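Local coordinates for protein cytochrome P450 (Zobellia galactanivorans, PDB 6G5O) that belongs to the cytochrome P450 superfamily, heme-containing proteins of mainly helical fold, and holds protoporphyrin IX with its iron, at residues T114-F126 with V373-L385. Numbering follows the deposited sequence.
Sequences TLLKGSVEVVTDF and VGFHNIQIKFNPL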
loop_
_atom_site.group_PDB
_atom_site.type_symbol
_atom_site.label_atom_id
_atom_site.label_comp_id
_atom_site.label_asym_id
_atom_site.label_seq_id
_atom_site.Cartn_x
_atom_site.Cartn_y
_atom_site.Cartn_z
ATOM N N THR A 114 -18.267 -9.234 13.636
ATOM C CA THR A 114 -17.107 -9.655 14.415
ATOM C C THR A 114 -17.377 -9.578 15.948
ATOM O O THR A 114 -16.831 -10.372 16.725
ATOM C CB THR A 114 -15.893 -8.804 14.048
ATOM O OG1 THR A 114 -15.633 -8.934 12.640
ATOM C CG2 THR A 114 -14.678 -9.237 14.831
ATOM N N LEU A 115 -18.206 -8.624 16.367
ATOM C CA LEU A 115 -18.636 -8.533 17.757
ATOM C C LEU A 115 -19.487 -9.726 18.187
ATOM O O LEU A 115 -19.326 -10.191 19.297
ATOM C CB LEU A 115 -19.361 -7.219 18.035
ATOM C CG LEU A 115 -18.352 -6.076 18.199
ATOM C CD1 LEU A 115 -19.068 -4.728 18.186
ATOM C CD2 LEU A 115 -17.516 -6.278 19.480
ATOM N N LEU A 116 -20.352 -10.234 17.299
ATOM C CA LEU A 116 -21.074 -11.499 17.534
ATOM C C LEU A 116 -20.196 -12.735 17.587
ATOM O O LEU A 116 -20.440 -13.587 18.412
ATOM C CB LEU A 116 -22.139 -11.750 16.469
ATOM C CG LEU A 116 -23.436 -10.932 16.451
ATOM C CD1 LEU A 116 -24.615 -11.824 16.039
ATOM C CD2 LEU A 116 -23.720 -10.217 17.768
ATOM N N LYS A 117 -19.216 -12.868 16.691
ATOM C CA LYS A 117 -18.312 -14.043 16.711
ATOM C C LYS A 117 -17.464 -14.015 17.975
ATOM O O LYS A 117 -17.124 -15.070 18.510
ATOM C CB LYS A 117 -17.418 -14.160 15.453
ATOM N N GLY A 118 -17.159 -12.809 18.461
ATOM C CA GLY A 118 -16.339 -12.635 19.661
ATOM C C GLY A 118 -14.842 -12.654 19.374
ATOM O O GLY A 118 -14.139 -11.734 19.763
ATOM N N SER A 119 -14.366 -13.713 18.711
ATOM C CA SER A 119 -12.968 -13.861 18.344
ATOM C C SER A 119 -12.814 -14.296 16.870
ATOM O O SER A 119 -13.529 -15.182 16.419
ATOM C CB SER A 119 -12.336 -14.895 19.244
ATOM O OG SER A 119 -11.076 -15.314 18.734
ATOM N N VAL A 120 -11.881 -13.668 16.142
ATOM C CA VAL A 120 -11.669 -13.940 14.715
ATOM C C VAL A 120 -10.216 -13.922 14.333
ATOM O O VAL A 120 -9.384 -13.365 15.032
ATOM C CB VAL A 120 -12.402 -12.928 13.802
ATOM C CG1 VAL A 120 -13.910 -13.134 13.856
ATOM C CG2 VAL A 120 -12.085 -11.485 14.176
ATOM N N GLU A 121 -9.906 -14.564 13.226
ATOM C CA GLU A 121 -8.581 -14.466 12.682
ATOM C C GLU A 121 -8.596 -13.204 11.798
ATOM O O GLU A 121 -9.185 -13.206 10.726
ATOM C CB GLU A 121 -8.177 -15.731 11.906
ATOM C CG GLU A 121 -6.665 -15.833 11.684
ATOM C CD GLU A 121 -6.181 -14.878 10.594
ATOM O OE1 GLU A 121 -6.626 -15.021 9.433
ATOM O OE2 GLU A 121 -5.367 -13.975 10.891
ATOM N N VAL A 122 -7.927 -12.144 12.254
ATOM C CA VAL A 122 -8.029 -10.818 11.619
ATOM C C VAL A 122 -7.560 -10.764 10.158
ATOM O O VAL A 122 -8.225 -10.168 9.325
ATOM C CB VAL A 122 -7.293 -9.750 12.443
ATOM C CG1 VAL A 122 -7.240 -8.408 11.711
ATOM C CG2 VAL A 122 -7.994 -9.570 13.782
ATOM N N VAL A 123 -6.439 -11.385 9.840
ATOM C CA VAL A 123 -5.893 -11.264 8.492
ATOM C C VAL A 123 -6.874 -11.714 7.399
ATOM O O VAL A 123 -7.160 -10.936 6.474
ATOM C CB VAL A 123 -4.579 -12.021 8.323
ATOM C CG1 VAL A 123 -4.072 -11.920 6.891
ATOM C CG2 VAL A 123 -3.557 -11.419 9.236
ATOM N N THR A 124 -7.399 -12.944 7.519
ATOM C CA THR A 124 -8.314 -13.524 6.518
ATOM C C THR A 124 -9.800 -13.221 6.751
ATOM O O THR A 124 -10.501 -12.797 5.822
ATOM C CB THR A 124 -8.091 -15.039 6.405
ATOM O OG1 THR A 124 -6.727 -15.249 6.052
ATOM C CG2 THR A 124 -8.972 -15.676 5.329
ATOM N N ASP A 125 -10.273 -13.417 7.980
ATOM C CA ASP A 125 -11.696 -13.247 8.284
ATOM C C ASP A 125 -12.136 -11.793 8.385
ATOM O O ASP A 125 -13.334 -11.519 8.338
ATOM C CB ASP A 125 -12.084 -13.939 9.615
ATOM C CG ASP A 125 -11.793 -15.463 9.632
ATOM O OD1 ASP A 125 -11.420 -16.071 8.588
ATOM O OD2 ASP A 125 -11.935 -16.037 10.740
ATOM N N PHE A 126 -11.204 -10.866 8.570
ATOM C CA PHE A 126 -11.576 -9.460 8.751
ATOM C C PHE A 126 -10.911 -8.562 7.672
ATOM O O PHE A 126 -11.591 -7.953 6.898
ATOM C CB PHE A 126 -11.236 -8.992 10.180
ATOM C CG PHE A 126 -11.705 -7.605 10.489
ATOM C CD1 PHE A 126 -11.066 -6.505 9.947
ATOM C CD2 PHE A 126 -12.782 -7.397 11.312
ATOM C CE1 PHE A 126 -11.506 -5.227 10.212
ATOM C CE2 PHE A 126 -13.225 -6.126 11.591
ATOM C CZ PHE A 126 -12.576 -5.038 11.033
ATOM N N VAL A 373 6.598 -6.791 8.777
ATOM C CA VAL A 373 5.640 -5.975 8.021
ATOM C C VAL A 373 4.233 -6.129 8.541
ATOM O O VAL A 373 3.383 -5.301 8.243
ATOM C CB VAL A 373 5.671 -6.267 6.491
ATOM C CG1 VAL A 373 5.062 -7.636 6.167
ATOM C CG2 VAL A 373 4.947 -5.152 5.694
ATOM N N GLY A 374 3.999 -7.150 9.368
ATOM C CA GLY A 374 2.682 -7.459 9.893
ATOM C C GLY A 374 2.590 -8.896 10.401
ATOM O O GLY A 374 3.537 -9.422 10.993
ATOM N N PHE A 375 1.445 -9.530 10.149
ATOM C CA PHE A 375 1.135 -10.878 10.625
ATOM C C PHE A 375 0.612 -11.779 9.502
ATOM O O PHE A 375 -0.155 -11.329 8.651
ATOM C CB PHE A 375 0.067 -10.793 11.680
ATOM C CG PHE A 375 0.449 -9.931 12.832
ATOM C CD1 PHE A 375 1.112 -10.466 13.926
ATOM C CD2 PHE A 375 0.171 -8.579 12.816
ATOM C CE1 PHE A 375 1.459 -9.665 15.001
ATOM C CE2 PHE A 375 0.482 -7.776 13.898
ATOM C CZ PHE A 375 1.143 -8.312 14.990
ATOM N N HIS A 376 1.031 -13.053 9.510
ATOM C CA HIS A 376 0.443 -14.072 8.636
ATOM C C HIS A 376 -0.927 -14.410 9.191
ATOM O O HIS A 376 -1.875 -14.652 8.446
ATOM C CB HIS A 376 1.347 -15.297 8.547
ATOM C CG HIS A 376 2.536 -15.116 7.644
ATOM N ND1 HIS A 376 2.429 -14.686 6.337
ATOM C CD2 HIS A 376 3.858 -15.329 7.854
ATOM C CE1 HIS A 376 3.630 -14.624 5.784
ATOM N NE2 HIS A 376 4.517 -15.006 6.684
ATOM N N ASN A 377 -1.041 -14.413 10.507
ATOM C CA ASN A 377 -2.324 -14.594 11.167
ATOM C C ASN A 377 -2.273 -13.990 12.561
ATOM O O ASN A 377 -1.211 -13.837 13.119
ATOM C CB ASN A 377 -2.723 -16.101 11.211
ATOM C CG ASN A 377 -1.643 -16.976 11.837
ATOM O OD1 ASN A 377 -0.662 -17.389 11.169
ATOM N ND2 ASN A 377 -1.799 -17.227 13.145
ATOM N N ILE A 378 -3.421 -13.606 13.105
ATOM C CA ILE A 378 -3.471 -13.068 14.453
ATOM C C ILE A 378 -4.891 -13.172 14.878
ATOM O O ILE A 378 -5.769 -12.652 14.191
ATOM C CB ILE A 378 -2.951 -11.596 14.576
ATOM C CG1 ILE A 378 -3.196 -11.034 15.989
ATOM C CG2 ILE A 378 -3.568 -10.656 13.545
ATOM C CD1 ILE A 378 -2.174 -10.006 16.439
ATOM N N GLN A 379 -5.116 -13.847 16.014
ATOM C CA GLN A 379 -6.467 -14.082 16.520
ATOM C C GLN A 379 -6.742 -13.002 17.510
ATOM O O GLN A 379 -5.947 -12.801 18.416
ATOM C CB GLN A 379 -6.582 -15.443 17.248
ATOM C CG GLN A 379 -6.845 -16.648 16.346
ATOM C CD GLN A 379 -8.287 -16.761 15.881
ATOM O OE1 GLN A 379 -9.224 -16.264 16.532
ATOM N NE2 GLN A 379 -8.471 -17.442 14.764
ATOM N N ILE A 380 -7.879 -12.327 17.378
ATOM C CA ILE A 380 -8.180 -11.237 18.272
ATOM C C ILE A 380 -9.622 -11.296 18.688
ATOM O O ILE A 380 -10.503 -11.554 17.869
ATOM C CB ILE A 380 -7.851 -9.844 17.643
ATOM C CG1 ILE A 380 -6.394 -9.811 17.159
ATOM C CG2 ILE A 380 -8.062 -8.732 18.659
ATOM C CD1 ILE A 380 -5.883 -8.454 16.731
ATOM N N LYS A 381 -9.840 -11.008 19.965
ATOM C CA LYS A 381 -11.151 -10.998 20.562
ATOM C C LYS A 381 -11.611 -9.552 20.584
ATOM O O LYS A 381 -10.864 -8.694 21.014
ATOM C CB LYS A 381 -11.033 -11.513 22.004
ATOM C CG LYS A 381 -12.331 -11.489 22.795
ATOM C CD LYS A 381 -12.938 -12.869 22.961
ATOM C CE LYS A 381 -13.669 -13.022 24.306
ATOM N NZ LYS A 381 -14.959 -12.276 24.374
ATOM N N PHE A 382 -12.844 -9.280 20.160
ATOM C CA PHE A 382 -13.388 -7.938 20.176
ATOM C C PHE A 382 -14.455 -7.931 21.254
ATOM O O PHE A 382 -15.420 -8.678 21.114
ATOM C CB PHE A 382 -14.078 -7.616 18.842
ATOM C CG PHE A 382 -13.142 -7.374 17.672
ATOM C CD1 PHE A 382 -12.056 -8.187 17.423
ATOM C CD2 PHE A 382 -13.394 -6.332 16.790
ATOM C CE1 PHE A 382 -11.224 -7.952 16.334
ATOM C CE2 PHE A 382 -12.576 -6.107 15.679
ATOM C CZ PHE A 382 -11.485 -6.917 15.462
ATOM N N ASN A 383 -14.315 -7.121 22.315
ATOM C CA ASN A 383 -15.352 -7.046 23.374
ATOM C C ASN A 383 -16.223 -5.800 23.143
ATOM O O ASN A 383 -15.702 -4.720 22.869
ATOM C CB ASN A 383 -14.718 -6.980 24.776
ATOM C CG ASN A 383 -13.533 -7.943 24.956
ATOM O OD1 ASN A 383 -13.660 -9.153 24.785
ATOM N ND2 ASN A 383 -12.359 -7.394 25.301
ATOM N N PRO A 384 -17.545 -5.923 23.293
ATOM C CA PRO A 384 -18.475 -4.864 22.907
ATOM C C PRO A 384 -18.609 -3.695 23.894
ATOM O O PRO A 384 -18.479 -3.888 25.087
ATOM C CB PRO A 384 -19.808 -5.613 22.881
ATOM C CG PRO A 384 -19.686 -6.582 24.007
ATOM C CD PRO A 384 -18.240 -7.038 23.963
ATOM N N LEU A 385 -18.926 -2.507 23.396
ATOM C CA LEU A 385 -19.413 -1.416 24.248
ATOM C C LEU A 385 -20.916 -1.610 24.482
ATOM O O LEU A 385 -21.492 -1.134 25.467
ATOM C CB LEU A 385 -19.151 -0.050 23.582
#
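With chi1 at -73°, F382 turns its ring away from the backbone carbonyl carbon and against the end of helix 97-117, where T114, its CG2 anti to the backbone N, sets that methyl 3.6 Å from the ring centroid. The CH-pi contact runs nearly along the ring normal, 7° off it, and suits threonine because the methyl can face the ring while OG1 bonds back to I110 O. F126 meets the same ring obliquely, V122 CG2 lies near its edge, and L115 CD2 packs on F382 CB. Outside the two segments, F354 meets the ring edge-to-face and L347 touches it, so this broad, flat phenylalanine ties the end of strand 377-384 to helices 97-117, 122-139 and 333-350.

Between helices 97-117 and 122-139 the chain runs extended as strand 119-121, antiparallel to strand 377-384. G118, with the positive phi that glycine tolerates easily, ends the first helix and presents its O to F382 N at 2.8 Å. V120 and I380 form a hydrogen-bonded pair, N to O in both directions, and V122 N reaches I378 O at 2.9 Å. The beta-branched V122 presses CG2 on I380 CG1 at 3.7 Å.

E121 stands at the N-cap, where a carboxylate can accept N-H groups that the helix's first turn leaves without backbone acceptors. Its chain, bent at chi2 (-75°), folds the carboxylate back over the helix start: OE1 takes T124 N on the syn side, while OE2 accepts V123 N from above the plane and, on its anti side, I378 N at 3.0 Å. One side chain both caps helix 122-139 and extends the strand pairing. The short strand edges a three-stranded antiparallel sheet with the C-terminal hairpin 351-366/369-384, consistent with the small β3 sheet of the cytochrome P450 fold, whose first strand links helices D and E.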